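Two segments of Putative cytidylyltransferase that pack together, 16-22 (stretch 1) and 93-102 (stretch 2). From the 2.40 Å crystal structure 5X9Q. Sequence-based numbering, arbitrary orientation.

Stretch 1 (16-22) SFERKLI
Stretch 2 93-102: RMALLAALEC

A short 3-10 segment, residues 17 to 20, is laid against a helix and the residues that follow it, a contacting surface built largely from alanine. Stretch 2 is helical from 93, continuing a helix that begins earlier in the chain, with the Ala 98 N to Met 94 O bond at 3.0 Å; Ala 98 (phi/psi -65/-25) and Ala 99 (-72/-12) follow, and by Leu 100, at -79/136, the chain has left helical geometry. The register is set by Phe 17 and Ala 99, whose CA atoms lie 5.2 Å apart. From there stretch 1 runs back along the helix, so that Leu 21 reaches Met 94. Together the two segments bury 407 Å².

Ser 16 (-70/-33, chi1 p) makes no cross-contact, but its carbonyl starts the turn: Arg 19 N bonds to Ser 16 O at 3.2 Å. Lys 20 N to Phe 17 O at 3.1 Å and Leu 21 N to Glu 18 O at 3.2 Å continue the i to i+3 pattern.

Phe 17 (-69/-14) points its CB toward the helix, with chi1 52° (p) and chi2 74°. This places one ring face over Ala 99, whose CB stands 3.9 Å from the ring centroid and 12° off the normal, a CH-pi contact. The ring also meets Ala 98, CD1 to CB 4.0 Å, and Ala 95, CE1 to CB 4.4 Å. The contact reaches the backbone: Phe 17 CG is 3.6 Å from Ala 99 CA, Phe 17 CE1 3.6 Å from Ala 95 O, and Phe 17 CB 3.2 Å from Ala 98 O.

Glu 18 (-63/-7, chi1 m, chi2 t) and Arg 19 (-67/-18, chi1 p, chi2 and chi3 t) turn their CB atoms away. Arg 19 braces its own turn, NH1 donating to Ser 16 O at 2.8 Å.

Lys 20 (-82/-17) points toward stretch 2, its CB 4.0 Å from Ala 98 CB. With chi1 m and chi2 to chi4 all t, the extended chain carries NZ to the carbonyls of Ala 98 and Leu 100. NZ donates to Ala 98 O at 3.1 Å and lies 2.8 Å from Leu 100 O, so a buried amine meets polar backbone at the end of its aliphatic stem.

Leu 21 (-73/123) leaves the turn with CB sideways, but chi1 m and chi2 t bring its end nearer the helix. CD2 sits 4.0 Å from both Met 94 CB (chi1 m, chi2 t, chi3 p) and Ala 98 CB, closing the apolar patch. Ile 22 (-141/155, chi1 t) is extended and points away. Ala 98 is thus the shared floor, touched by Phe 17, Lys 20 and Leu 21.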

# COMPACT_ATOMS: atom_id res chain seq x y z
N SER A 16 3.57 12.92 -4.20
CA SER A 16 4.43 12.51 -5.29
C SER A 16 3.92 11.25 -5.97
O SER A 16 4.11 11.11 -7.16
CB SER A 16 5.85 12.30 -4.80
OG SER A 16 5.88 11.35 -3.76
N PHE A 17 3.28 10.34 -5.26
CA PHE A 17 2.84 9.18 -6.01
C PHE A 17 1.73 9.54 -6.98
O PHE A 17 1.43 8.78 -7.90
CB PHE A 17 2.38 8.09 -5.05
CG PHE A 17 1.37 8.56 -4.02
CD1 PHE A 17 0.05 8.81 -4.36
CD2 PHE A 17 1.74 8.70 -2.68
CE1 PHE A 17 -0.87 9.22 -3.41
CE2 PHE A 17 0.83 9.10 -1.72
CZ PHE A 17 -0.48 9.37 -2.08
N GLU A 18 1.14 10.72 -6.80
CA GLU A 18 0.07 11.18 -7.67
C GLU A 18 0.53 11.37 -9.12
O GLU A 18 -0.30 11.64 -10.00
CB GLU A 18 -0.54 12.48 -7.14
CG GLU A 18 -1.54 12.28 -6.01
CD GLU A 18 -1.84 13.56 -5.26
OE1 GLU A 18 -1.60 14.65 -5.82
OE2 GLU A 18 -2.31 13.48 -4.11
N ARG A 19 1.83 11.25 -9.37
CA ARG A 19 2.35 11.42 -10.72
C ARG A 19 1.82 10.28 -11.59
O ARG A 19 1.84 10.37 -12.82
CB ARG A 19 3.87 11.58 -10.69
CG ARG A 19 4.62 10.34 -10.22
CD ARG A 19 6.11 10.60 -10.13
NE ARG A 19 6.85 9.41 -9.73
CZ ARG A 19 6.99 9.00 -8.47
NH1 ARG A 19 6.45 9.70 -7.48
NH2 ARG A 19 7.68 7.90 -8.20
N LYS A 20 1.33 9.21 -10.96
CA LYS A 20 0.81 8.07 -11.68
C LYS A 20 -0.62 8.14 -12.19
O LYS A 20 -1.00 7.34 -13.05
CB LYS A 20 0.98 6.86 -10.78
CG LYS A 20 2.38 6.70 -10.29
CD LYS A 20 2.50 5.46 -9.45
CE LYS A 20 3.87 5.41 -8.78
NZ LYS A 20 4.01 4.19 -7.91
N LEU A 21 -1.40 9.07 -11.65
CA LEU A 21 -2.79 9.24 -12.07
C LEU A 21 -2.79 9.87 -13.45
O LEU A 21 -2.26 10.97 -13.64
CB LEU A 21 -3.55 10.12 -11.08
CG LEU A 21 -3.34 9.80 -9.59
CD1 LEU A 21 -3.86 10.94 -8.72
CD2 LEU A 21 -4.02 8.49 -9.23
N ILE A 22 -3.41 9.21 -14.40
CA ILE A 22 -3.42 9.68 -15.75
C ILE A 22 -4.76 9.45 -16.44
O ILE A 22 -5.51 8.59 -16.08
CB ILE A 22 -2.29 8.97 -16.51
CG1 ILE A 22 -2.21 9.44 -17.92
CG2 ILE A 22 -2.51 7.49 -16.63
CD1 ILE A 22 -0.82 9.27 -18.45
N ARG A 93 -9.72 5.72 -4.30
CA ARG A 93 -9.32 4.35 -4.62
C ARG A 93 -8.12 4.37 -5.54
O ARG A 93 -7.20 3.58 -5.35
CB ARG A 93 -10.48 3.59 -5.26
CG ARG A 93 -11.56 3.22 -4.27
CD ARG A 93 -12.67 2.43 -4.91
NE ARG A 93 -13.56 3.27 -5.70
CZ ARG A 93 -13.82 3.07 -6.99
NH1 ARG A 93 -13.24 2.06 -7.64
NH2 ARG A 93 -14.65 3.88 -7.64
N MET A 94 -8.09 5.32 -6.47
CA MET A 94 -6.98 5.43 -7.40
C MET A 94 -5.72 5.94 -6.70
O MET A 94 -4.62 5.47 -7.00
CB MET A 94 -7.34 6.36 -8.55
CG MET A 94 -8.41 5.78 -9.46
SD MET A 94 -8.96 6.97 -10.69
CE MET A 94 -7.51 7.09 -11.74
N ALA A 95 -5.88 6.89 -5.79
CA ALA A 95 -4.73 7.43 -5.05
C ALA A 95 -4.00 6.35 -4.24
O ALA A 95 -2.76 6.31 -4.23
CB ALA A 95 -5.17 8.58 -4.16
N LEU A 96 -4.75 5.47 -3.57
CA LEU A 96 -4.15 4.38 -2.80
C LEU A 96 -3.29 3.52 -3.69
O LEU A 96 -2.15 3.23 -3.35
CB LEU A 96 -5.22 3.51 -2.15
CG LEU A 96 -5.47 3.72 -0.68
CD1 LEU A 96 -4.39 3.03 0.09
CD2 LEU A 96 -5.46 5.20 -0.41
N LEU A 97 -3.83 3.13 -4.84
CA LEU A 97 -3.08 2.33 -5.80
C LEU A 97 -1.80 3.03 -6.23
O LEU A 97 -0.73 2.40 -6.33
CB LEU A 97 -3.96 2.02 -7.01
CG LEU A 97 -5.05 1.01 -6.64
CD1 LEU A 97 -6.22 1.02 -7.59
CD2 LEU A 97 -4.41 -0.37 -6.60
N ALA A 98 -1.88 4.33 -6.46
CA ALA A 98 -0.71 5.06 -6.93
C ALA A 98 0.40 5.08 -5.89
O ALA A 98 1.58 5.18 -6.23
CB ALA A 98 -1.09 6.48 -7.34
N ALA A 99 0.04 4.96 -4.62
CA ALA A 99 1.01 4.99 -3.53
C ALA A 99 1.85 3.73 -3.51
O ALA A 99 2.87 3.66 -2.81
CB ALA A 99 0.32 5.18 -2.19
N LEU A 100 1.43 2.73 -4.28
CA LEU A 100 2.09 1.44 -4.31
C LEU A 100 3.36 1.45 -5.15
O LEU A 100 3.40 2.00 -6.26
CB LEU A 100 1.13 0.39 -4.85
CG LEU A 100 -0.08 0.17 -3.95
CD1 LEU A 100 -1.08 -0.79 -4.58
CD2 LEU A 100 0.41 -0.35 -2.58
N GLU A 101 4.41 0.83 -4.61
CA GLU A 101 5.69 0.76 -5.30
C GLU A 101 5.59 0.07 -6.65
O GLU A 101 6.25 0.47 -7.60
CB GLU A 101 6.72 0.03 -4.45
CG GLU A 101 8.10 0.04 -5.12
CD GLU A 101 9.19 -0.50 -4.23
OE1 GLU A 101 8.88 -1.29 -3.30
OE2 GLU A 101 10.37 -0.11 -4.42
N CYS A 102 4.79 -0.98 -6.73
CA CYS A 102 4.81 -1.77 -7.95
C CYS A 102 3.97 -1.22 -9.09
O CYS A 102 4.14 -1.66 -10.22
CB CYS A 102 4.37 -3.20 -7.65
SG CYS A 102 2.68 -3.35 -7.08